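Local coordinates for protein ribokinase (Arabidopsis thaliana, PDB 6ILS) that phosphorylates D-ribose at O-5 with ATP and a divalent cation, giving D-ribose 5-phosphate as a PfkB-family sugar kinase that works as a homodimer, at residues B[37-51]-B[70-82]. Numbering follows the deposited sequence.
With RIB (alpha-D-ribofuranose), chain F.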
# COMPACT_ATOMS: atom_id res chain seq x y z
N LEU B 37 -7.25 2.44 -2.19
CA LEU B 37 -8.69 2.42 -1.94
C LEU B 37 -9.15 1.11 -1.29
O LEU B 37 -8.50 0.08 -1.44
CB LEU B 37 -9.46 2.66 -3.24
CG LEU B 37 -9.32 4.02 -3.94
CD1 LEU B 37 -9.94 3.97 -5.32
CD2 LEU B 37 -9.96 5.12 -3.11
N ALA B 38 -10.27 1.18 -0.58
CA ALA B 38 -10.90 0.01 0.00
C ALA B 38 -11.51 -0.85 -1.10
O ALA B 38 -12.21 -0.35 -1.97
CB ALA B 38 -11.96 0.43 0.98
N GLY B 39 -11.24 -2.15 -1.05
CA GLY B 39 -11.75 -3.04 -2.08
C GLY B 39 -11.70 -4.49 -1.63
O GLY B 39 -11.77 -4.79 -0.44
N GLY B 40 -11.53 -5.38 -2.60
CA GLY B 40 -11.69 -6.79 -2.36
C GLY B 40 -13.09 -7.20 -2.77
O GLY B 40 -14.06 -6.49 -2.50
N LYS B 41 -13.22 -8.38 -3.40
CA LYS B 41 -14.54 -8.78 -3.91
C LYS B 41 -15.57 -8.91 -2.81
O LYS B 41 -16.70 -8.50 -2.98
CB LYS B 41 -14.44 -10.09 -4.73
CG LYS B 41 -13.72 -9.84 -6.04
CD LYS B 41 -13.43 -11.08 -6.85
CE LYS B 41 -12.62 -10.68 -8.11
NZ LYS B 41 -13.41 -9.77 -9.01
N GLY B 42 -15.18 -9.44 -1.66
CA GLY B 42 -16.12 -9.61 -0.56
C GLY B 42 -16.55 -8.28 0.02
O GLY B 42 -17.74 -8.05 0.20
N ALA B 43 -15.59 -7.41 0.32
CA ALA B 43 -15.93 -6.11 0.90
C ALA B 43 -16.75 -5.30 -0.11
O ALA B 43 -17.68 -4.60 0.28
CB ALA B 43 -14.65 -5.33 1.32
N ASN B 44 -16.40 -5.39 -1.39
CA ASN B 44 -17.17 -4.69 -2.44
C ASN B 44 -18.62 -5.12 -2.44
O ASN B 44 -19.53 -4.30 -2.52
CB ASN B 44 -16.59 -4.93 -3.83
CG ASN B 44 -15.29 -4.21 -4.07
OD1 ASN B 44 -14.90 -3.34 -3.30
ND2 ASN B 44 -14.63 -4.55 -5.17
N GLN B 45 -18.84 -6.43 -2.41
CA GLN B 45 -20.20 -6.94 -2.46
C GLN B 45 -20.99 -6.55 -1.22
O GLN B 45 -22.17 -6.19 -1.33
CB GLN B 45 -20.15 -8.46 -2.68
CG GLN B 45 -19.61 -8.73 -4.08
CD GLN B 45 -19.52 -10.20 -4.44
OE1 GLN B 45 -20.08 -11.06 -3.75
NE2 GLN B 45 -18.83 -10.49 -5.53
N ALA B 46 -20.36 -6.58 -0.04
CA ALA B 46 -21.03 -6.16 1.18
C ALA B 46 -21.35 -4.67 1.14
O ALA B 46 -22.45 -4.25 1.52
CB ALA B 46 -20.18 -6.49 2.41
N ALA B 47 -20.38 -3.87 0.69
CA ALA B 47 -20.63 -2.42 0.57
C ALA B 47 -21.82 -2.14 -0.35
O ALA B 47 -22.67 -1.28 -0.05
CB ALA B 47 -19.40 -1.70 0.07
N CYS B 48 -21.89 -2.86 -1.46
CA CYS B 48 -23.00 -2.70 -2.39
C CYS B 48 -24.35 -2.99 -1.74
O CYS B 48 -25.28 -2.18 -1.80
CB CYS B 48 -22.79 -3.60 -3.60
SG CYS B 48 -24.16 -3.58 -4.75
N GLY B 49 -24.44 -4.15 -1.11
CA GLY B 49 -25.65 -4.54 -0.42
C GLY B 49 -26.08 -3.49 0.58
O GLY B 49 -27.24 -3.10 0.60
N ALA B 50 -25.14 -3.04 1.40
CA ALA B 50 -25.42 -2.02 2.44
C ALA B 50 -25.93 -0.71 1.82
O ALA B 50 -26.91 -0.20 2.28
CB ALA B 50 -24.19 -1.78 3.26
N LYS B 51 -25.32 -0.28 0.72
CA LYS B 51 -25.72 0.97 0.03
C LYS B 51 -27.10 0.83 -0.61
O LYS B 51 -27.77 1.82 -0.74
CB LYS B 51 -24.70 1.38 -1.02
CG LYS B 51 -23.38 1.84 -0.46
CD LYS B 51 -22.85 3.04 -1.18
CE LYS B 51 -21.38 3.31 -0.96
NZ LYS B 51 -20.92 4.39 -1.85
N LEU B 70 -8.58 1.05 7.02
CA LEU B 70 -9.15 1.61 5.81
C LEU B 70 -10.45 0.87 5.45
O LEU B 70 -11.47 1.49 5.17
CB LEU B 70 -8.14 1.50 4.66
CG LEU B 70 -8.58 1.79 3.23
CD1 LEU B 70 -8.94 3.26 3.06
CD2 LEU B 70 -7.46 1.37 2.27
N ILE B 71 -10.38 -0.45 5.47
CA ILE B 71 -11.53 -1.28 5.12
C ILE B 71 -12.69 -1.07 6.09
O ILE B 71 -13.82 -0.83 5.68
CB ILE B 71 -11.17 -2.78 5.15
CG1 ILE B 71 -9.95 -3.09 4.27
CG2 ILE B 71 -12.39 -3.61 4.80
CD1 ILE B 71 -10.15 -2.77 2.82
N ALA B 72 -12.38 -1.17 7.38
CA ALA B 72 -13.37 -1.04 8.43
C ALA B 72 -14.08 0.30 8.33
O ALA B 72 -15.30 0.39 8.44
CB ALA B 72 -12.71 -1.19 9.78
N GLU B 73 -13.31 1.36 8.10
CA GLU B 73 -13.88 2.70 7.98
C GLU B 73 -14.80 2.83 6.77
O GLU B 73 -15.89 3.41 6.86
CB GLU B 73 -12.75 3.74 7.89
CG GLU B 73 -12.04 3.95 9.23
CD GLU B 73 -10.77 4.79 9.12
OE1 GLU B 73 -10.33 5.08 7.98
OE2 GLU B 73 -10.20 5.14 10.18
N ALA B 74 -14.37 2.28 5.64
CA ALA B 74 -15.15 2.37 4.41
C ALA B 74 -16.48 1.63 4.53
O ALA B 74 -17.49 2.10 4.03
CB ALA B 74 -14.33 1.83 3.22
N LEU B 75 -16.47 0.50 5.22
CA LEU B 75 -17.64 -0.38 5.29
C LEU B 75 -18.62 -0.04 6.40
O LEU B 75 -19.81 -0.26 6.26
CB LEU B 75 -17.20 -1.84 5.49
CG LEU B 75 -16.44 -2.52 4.36
CD1 LEU B 75 -16.26 -4.01 4.69
CD2 LEU B 75 -17.20 -2.37 3.06
N GLY B 76 -18.10 0.47 7.50
CA GLY B 76 -18.87 0.59 8.73
C GLY B 76 -19.87 1.73 8.85
O GLY B 76 -20.44 2.20 7.87
N ASP B 77 -20.08 2.18 10.10
CA ASP B 77 -21.15 3.11 10.44
C ASP B 77 -20.98 4.50 9.84
O ASP B 77 -21.95 5.23 9.65
CB ASP B 77 -21.29 3.21 11.96
N ASP B 78 -19.74 4.87 9.53
CA ASP B 78 -19.47 6.17 8.93
C ASP B 78 -19.26 6.04 7.43
O ASP B 78 -18.98 7.03 6.75
CB ASP B 78 -18.25 6.83 9.58
CG ASP B 78 -18.38 6.92 11.10
OD1 ASP B 78 -19.46 7.32 11.58
OD2 ASP B 78 -17.39 6.59 11.79
N GLY B 79 -19.39 4.82 6.90
CA GLY B 79 -19.26 4.60 5.48
C GLY B 79 -20.52 3.98 4.91
O GLY B 79 -21.59 4.60 4.90
N CYS B 80 -20.42 2.74 4.45
CA CYS B 80 -21.54 2.10 3.78
C CYS B 80 -22.63 1.57 4.71
O CYS B 80 -23.76 1.37 4.28
CB CYS B 80 -21.04 0.94 2.91
SG CYS B 80 -19.87 1.44 1.66
N GLY B 81 -22.31 1.33 5.98
CA GLY B 81 -23.33 0.83 6.89
C GLY B 81 -23.40 -0.69 6.95
O GLY B 81 -24.42 -1.27 7.32
N VAL B 82 -22.31 -1.34 6.58
CA VAL B 82 -22.21 -2.79 6.69
C VAL B 82 -22.13 -3.16 8.17
O VAL B 82 -21.41 -2.51 8.92
CB VAL B 82 -20.98 -3.33 5.95
CG1 VAL B 82 -20.83 -4.85 6.16
CG2 VAL B 82 -21.02 -2.96 4.45
O5 RIB F . -13.65 -7.01 -8.15
C5 RIB F . -12.81 -6.01 -7.65
C4 RIB F . -11.90 -6.54 -6.75
O4 RIB F . -11.12 -7.70 -7.31
C3 RIB F . -10.79 -5.42 -6.54
O3 RIB F . -11.27 -4.49 -5.45
C2 RIB F . -9.70 -6.03 -6.35
O2 RIB F . -9.19 -5.89 -4.96
C1 RIB F . -9.95 -7.63 -6.74
O1 RIB F . -9.92 -8.41 -5.60
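The methyl of A38 meets that of A74 at 3.5 Å between the two CB atoms, and L70 CG and CD2 and the CD1 tip of I71 flank the same alanine. L70 CD2 lies against the backbone where L37 passes into A38, while I71 CD1 reaches A38 CA at 4.0 Å. Further along, L75 straddles a turn of helix 41-51: CD1 touches A43 CB, and CD2 sits over both A43 O and A47 CB, 3.6 and 3.8 Å away. With SG anti to the carbonyl carbon (chi1 -59°), the sulfur of C80 reaches A47 CB and K51 CE, each at 3.6 Å. V82 packs beside C80, with CG2 3.6 Å from A50 CB and CG1 near A46 CB.

Behind these side chains, L75 O receives the N-H of V82, which ties the stretch after helix 66-75 back to its last turn. A46, L75 and V82 also pack on F58 of strand 56-63, and K51 NZ is held by the carbonyls of I296 and M299.

Other groups of segment 37-51 meet the sugar: G40 N donates to ribose O3 at 3.0 Å, nearly straight at 166°, and K41 NZ hydrogen-bonds to O5, the hydroxyl to be phosphorylated. N44 ND2 also bonds D259, the predicted proton acceptor. Two chemistries thus divide one segment of this PfkB fold: its alanines accept the larger side chains of 70-82, while the G39-G40 strand-helix junction and first helical turn bind ribose.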